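Local coordinates for oxysterol-binding protein homolog 1 (Saccharomyces cerevisiae, PDB 5H28) that carries sterols and other lipids between membranes, its ankyrin-repeat domain, the part described here, targeting it to the nucleus-vacuole junction through NVJ1, at residues A[1-10]-A[36-47]. Numbering follows the deposited sequence.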
loop_
_atom_site.group_PDB
_atom_site.type_symbol
_atom_site.label_atom_id
_atom_site.label_comp_id
_atom_site.label_asym_id
_atom_site.label_seq_id
_atom_site.Cartn_x
_atom_site.Cartn_y
_atom_site.Cartn_z
ATOM N N SER A 1 10.550 8.868 -32.720
ATOM C CA SER A 1 9.451 9.752 -32.259
ATOM C C SER A 1 9.411 9.851 -30.741
ATOM O O SER A 1 9.039 10.888 -30.191
ATOM C CB SER A 1 8.102 9.248 -32.767
ATOM O OG SER A 1 7.067 10.159 -32.433
ATOM N N LYS A 2 9.771 8.769 -30.058
ATOM C CA LYS A 2 9.785 8.790 -28.599
ATOM C C LYS A 2 10.881 9.737 -28.121
ATOM O O LYS A 2 10.656 10.553 -27.228
ATOM C CB LYS A 2 10.021 7.395 -28.015
ATOM C CG LYS A 2 10.355 7.432 -26.528
ATOM C CD LYS A 2 10.587 6.053 -25.945
ATOM C CE LYS A 2 9.281 5.324 -25.711
ATOM N NZ LYS A 2 9.511 4.067 -24.947
ATOM N N PRO A 3 12.091 9.635 -28.701
ATOM C CA PRO A 3 13.178 10.525 -28.285
ATOM C C PRO A 3 12.769 11.985 -28.458
ATOM O O PRO A 3 13.130 12.843 -27.655
ATOM C CB PRO A 3 14.318 10.132 -29.220
ATOM C CG PRO A 3 14.075 8.674 -29.439
ATOM C CD PRO A 3 12.580 8.636 -29.668
ATOM N N LEU A 4 12.010 12.260 -29.513
ATOM C CA LEU A 4 11.557 13.618 -29.772
ATOM C C LEU A 4 10.589 14.061 -28.681
ATOM O O LEU A 4 10.681 15.180 -28.178
ATOM C CB LEU A 4 10.888 13.706 -31.148
ATOM C CG LEU A 4 10.377 15.087 -31.574
ATOM C CD1 LEU A 4 10.361 15.182 -33.093
ATOM C CD2 LEU A 4 8.990 15.327 -30.997
ATOM N N LEU A 5 9.668 13.181 -28.305
ATOM C CA LEU A 5 8.698 13.509 -27.266
ATOM C C LEU A 5 9.365 13.730 -25.911
ATOM O O LEU A 5 8.954 14.603 -25.147
ATOM C CB LEU A 5 7.648 12.401 -27.152
ATOM C CG LEU A 5 6.674 12.274 -28.324
ATOM C CD1 LEU A 5 5.846 11.014 -28.161
ATOM C CD2 LEU A 5 5.778 13.503 -28.393
ATOM N N LYS A 6 10.394 12.941 -25.619
ATOM C CA LYS A 6 11.117 13.059 -24.358
ATOM C C LYS A 6 11.854 14.392 -24.265
ATOM O O LYS A 6 11.804 15.067 -23.238
ATOM C CB LYS A 6 12.113 11.906 -24.216
ATOM C CG LYS A 6 12.970 11.971 -22.963
ATOM C CD LYS A 6 13.890 10.764 -22.873
ATOM C CE LYS A 6 14.847 10.874 -21.703
ATOM N NZ LYS A 6 15.799 12.009 -21.867
ATOM N N LEU A 7 12.536 14.767 -25.342
ATOM C CA LEU A 7 13.278 16.024 -25.378
ATOM C C LEU A 7 12.313 17.201 -25.247
ATOM O O LEU A 7 12.601 18.181 -24.557
ATOM C CB LEU A 7 14.059 16.131 -26.692
ATOM C CG LEU A 7 15.000 17.328 -26.846
ATOM C CD1 LEU A 7 16.136 17.216 -25.838
ATOM C CD2 LEU A 7 15.555 17.367 -28.267
ATOM N N LYS A 8 11.172 17.091 -25.919
ATOM C CA LYS A 8 10.139 18.120 -25.900
ATOM C C LYS A 8 9.591 18.307 -24.489
ATOM O O LYS A 8 9.441 19.430 -24.005
ATOM C CB LYS A 8 8.995 17.719 -26.838
ATOM C CG LYS A 8 7.823 18.685 -26.870
ATOM C CD LYS A 8 6.606 18.063 -27.553
ATOM C CE LYS A 8 6.891 17.677 -28.993
ATOM N NZ LYS A 8 7.168 18.869 -29.840
ATOM N N LEU A 9 9.291 17.194 -23.829
ATOM C CA LEU A 9 8.747 17.244 -22.482
ATOM C C LEU A 9 9.755 17.804 -21.487
ATOM O O LEU A 9 9.413 18.648 -20.654
ATOM C CB LEU A 9 8.296 15.847 -22.048
ATOM C CG LEU A 9 7.742 15.727 -20.627
ATOM C CD1 LEU A 9 6.585 16.693 -20.452
ATOM C CD2 LEU A 9 7.289 14.293 -20.367
ATOM N N LEU A 10 10.999 17.339 -21.570
ATOM C CA LEU A 10 12.034 17.820 -20.666
ATOM C C LEU A 10 12.256 19.322 -20.832
ATOM O O LEU A 10 12.494 20.029 -19.855
ATOM C CB LEU A 10 13.345 17.065 -20.909
ATOM C CG LEU A 10 13.400 15.662 -20.302
ATOM C CD1 LEU A 10 14.577 14.890 -20.883
ATOM C CD2 LEU A 10 13.515 15.766 -18.790
ATOM N N ASN A 36 4.073 5.850 -28.225
ATOM C CA ASN A 36 5.168 6.698 -27.772
ATOM C C ASN A 36 4.662 7.803 -26.863
ATOM O O ASN A 36 5.284 8.112 -25.846
ATOM C CB ASN A 36 5.904 7.304 -28.966
ATOM C CG ASN A 36 6.526 6.249 -29.853
ATOM O OD1 ASN A 36 7.173 5.320 -29.369
ATOM N ND2 ASN A 36 6.340 6.388 -31.159
ATOM N N VAL A 37 3.534 8.398 -27.235
ATOM C CA VAL A 37 2.934 9.458 -26.438
ATOM C C VAL A 37 2.614 8.923 -25.048
ATOM O O VAL A 37 2.945 9.546 -24.042
ATOM C CB VAL A 37 1.642 9.985 -27.106
ATOM C CG1 VAL A 37 0.854 10.856 -26.136
ATOM C CG2 VAL A 37 2.006 10.785 -28.354
ATOM N N GLN A 38 1.978 7.758 -25.000
ATOM C CA GLN A 38 1.620 7.135 -23.734
ATOM C C GLN A 38 2.845 6.798 -22.890
ATOM O O GLN A 38 2.887 7.087 -21.698
ATOM C CB GLN A 38 0.820 5.853 -23.983
ATOM C CG GLN A 38 -0.590 6.076 -24.496
ATOM C CD GLN A 38 -1.491 6.698 -23.452
ATOM O OE1 GLN A 38 -1.595 6.199 -22.332
ATOM N NE2 GLN A 38 -2.152 7.790 -23.813
ATOM N N GLN A 39 3.847 6.189 -23.513
ATOM C CA GLN A 39 5.048 5.801 -22.794
ATOM C C GLN A 39 5.795 6.969 -22.167
ATOM O O GLN A 39 6.291 6.858 -21.045
ATOM C CB GLN A 39 5.966 5.006 -23.719
ATOM C CG GLN A 39 5.403 3.631 -24.046
ATOM C CD GLN A 39 6.190 2.904 -25.110
ATOM O OE1 GLN A 39 7.404 2.755 -25.007
ATOM N NE2 GLN A 39 5.495 2.431 -26.137
ATOM N N VAL A 40 5.880 8.087 -22.881
ATOM C CA VAL A 40 6.574 9.252 -22.348
ATOM C C VAL A 40 5.755 9.915 -21.243
ATOM O O VAL A 40 6.315 10.379 -20.250
ATOM C CB VAL A 40 6.885 10.271 -23.466
ATOM C CG1 VAL A 40 7.437 11.566 -22.870
ATOM C CG2 VAL A 40 7.908 9.673 -24.423
ATOM N N LEU A 41 4.433 9.960 -21.411
ATOM C CA LEU A 41 3.567 10.554 -20.395
ATOM C C LEU A 41 3.656 9.766 -19.091
ATOM O O LEU A 41 3.619 10.351 -18.011
ATOM C CB LEU A 41 2.113 10.606 -20.880
ATOM C CG LEU A 41 1.788 11.664 -21.936
ATOM C CD1 LEU A 41 0.347 11.494 -22.394
ATOM C CD2 LEU A 41 2.006 13.059 -21.363
ATOM N N HIS A 42 3.776 8.442 -19.188
ATOM C CA HIS A 42 3.892 7.601 -17.997
ATOM C C HIS A 42 5.159 7.917 -17.201
ATOM O O HIS A 42 5.229 7.647 -16.004
ATOM C CB HIS A 42 3.905 6.113 -18.371
ATOM C CG HIS A 42 2.543 5.503 -18.488
ATOM N ND1 HIS A 42 1.715 5.726 -19.565
ATOM C CD2 HIS A 42 1.858 4.692 -17.647
ATOM C CE1 HIS A 42 0.576 5.080 -19.384
ATOM N NE2 HIS A 42 0.637 4.445 -18.227
ATOM N N LEU A 43 6.163 8.483 -17.863
ATOM C CA LEU A 43 7.412 8.821 -17.185
ATOM C C LEU A 43 7.526 10.310 -16.883
ATOM O O LEU A 43 8.556 10.772 -16.400
ATOM C CB LEU A 43 8.611 8.379 -18.029
ATOM C CG LEU A 43 8.794 6.866 -18.178
ATOM C CD1 LEU A 43 9.858 6.580 -19.223
ATOM C CD2 LEU A 43 9.178 6.254 -16.840
ATOM N N MET A 44 6.461 11.061 -17.149
ATOM C CA MET A 44 6.497 12.496 -16.913
ATOM C C MET A 44 6.821 12.891 -15.477
ATOM O O MET A 44 7.598 13.818 -15.252
ATOM C CB MET A 44 5.180 13.140 -17.348
ATOM C CG MET A 44 5.116 14.643 -17.073
ATOM S SD MET A 44 3.778 15.463 -17.961
ATOM C CE MET A 44 2.366 14.544 -17.361
ATOM N N LEU A 45 6.240 12.197 -14.504
ATOM C CA LEU A 45 6.517 12.530 -13.113
ATOM C C LEU A 45 7.987 12.262 -12.778
ATOM O O LEU A 45 8.590 13.007 -12.005
ATOM C CB LEU A 45 5.593 11.754 -12.170
ATOM C CG LEU A 45 5.677 12.160 -10.695
ATOM C CD1 LEU A 45 5.461 13.662 -10.552
ATOM C CD2 LEU A 45 4.630 11.391 -9.899
ATOM N N HIS A 46 8.562 11.209 -13.361
ATOM C CA HIS A 46 9.975 10.909 -13.133
ATOM C C HIS A 46 10.805 12.081 -13.642
ATOM O O HIS A 46 11.688 12.586 -12.949
ATOM C CB HIS A 46 10.415 9.661 -13.909
ATOM C CG HIS A 46 10.025 8.366 -13.271
ATOM N ND1 HIS A 46 8.728 7.899 -13.256
ATOM C CD2 HIS A 46 10.772 7.422 -12.652
ATOM C CE1 HIS A 46 8.695 6.722 -12.656
ATOM N NE2 HIS A 46 9.923 6.409 -12.280
ATOM N N TYR A 47 10.523 12.502 -14.869
ATOM C CA TYR A 47 11.272 13.597 -15.462
ATOM C C TYR A 47 11.062 14.912 -14.726
ATOM O O TYR A 47 11.984 15.714 -14.615
ATOM C CB TYR A 47 10.910 13.748 -16.944
ATOM C CG TYR A 47 11.308 12.548 -17.778
ATOM C CD1 TYR A 47 12.580 11.991 -17.665
ATOM C CD2 TYR A 47 10.414 11.966 -18.673
ATOM C CE1 TYR A 47 12.953 10.882 -18.418
ATOM C CE2 TYR A 47 10.779 10.852 -19.435
ATOM C CZ TYR A 47 12.049 10.319 -19.299
ATOM O OH TYR A 47 12.420 9.218 -20.040
#
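V40 is the bump to look at first: its side chain sits as a knob in the hollow formed by K2, L5, K6 and L9 of helix 2-15. The two methyls divide the work. CG1 lies anti to the backbone N (chi1 172°) and meets L9 CD2 at 3.7 Å, while CG2 drops between CB of L5 and the CG methylene of K2. L9 in turn reaches across the join between the two helices of 36-47, its CD2 resting 3.9 Å from M44 CB and its CD1 beside the M44 sulfur. Toward the start of the helices, where the backbones come closest, L5 lays CD1 against the backbone of the other helix, 3.6 Å from V37 N, and against V37 CG2; the N36 amide turns ND2 to S1 CB and OD1 to K2 CB. The K2 chain passes V40, bends at chi3 (-77°) and brings NZ to Q39 OE1 as a hydrogen-bond donor, though 2.5 Å is very short and the detail doubtful.

Farther along, Y47 of helix 44-51 lies against K6, L9 and L10. L10 CD2 lies 3.8 Å from Y47 CB, L9 CD2 comes 4.2 Å from Y47 CD2, and the aliphatic part of K6 crosses the phenol end at about a right angle, with CE 3.4 Å from Y47 OH. With an alanine in place of Y47, the beta carbon could still meet L10, but the K6 methylenes and L9 CD2 would probably lose the ring they rest on, opening a gap there.

The axes of segments 2-10 and 36-42 come within 9.3 Å and cross at -38°. Helix 2-15 packs onto the start of the ankyrin array, 40-69 being predicted as its first repeat. Helix 18-28 backs the apolar side, L21 touching L9 and L25 touching M44; M44 and L45 lead on to helix 54-64, and H46 to helix 89-95.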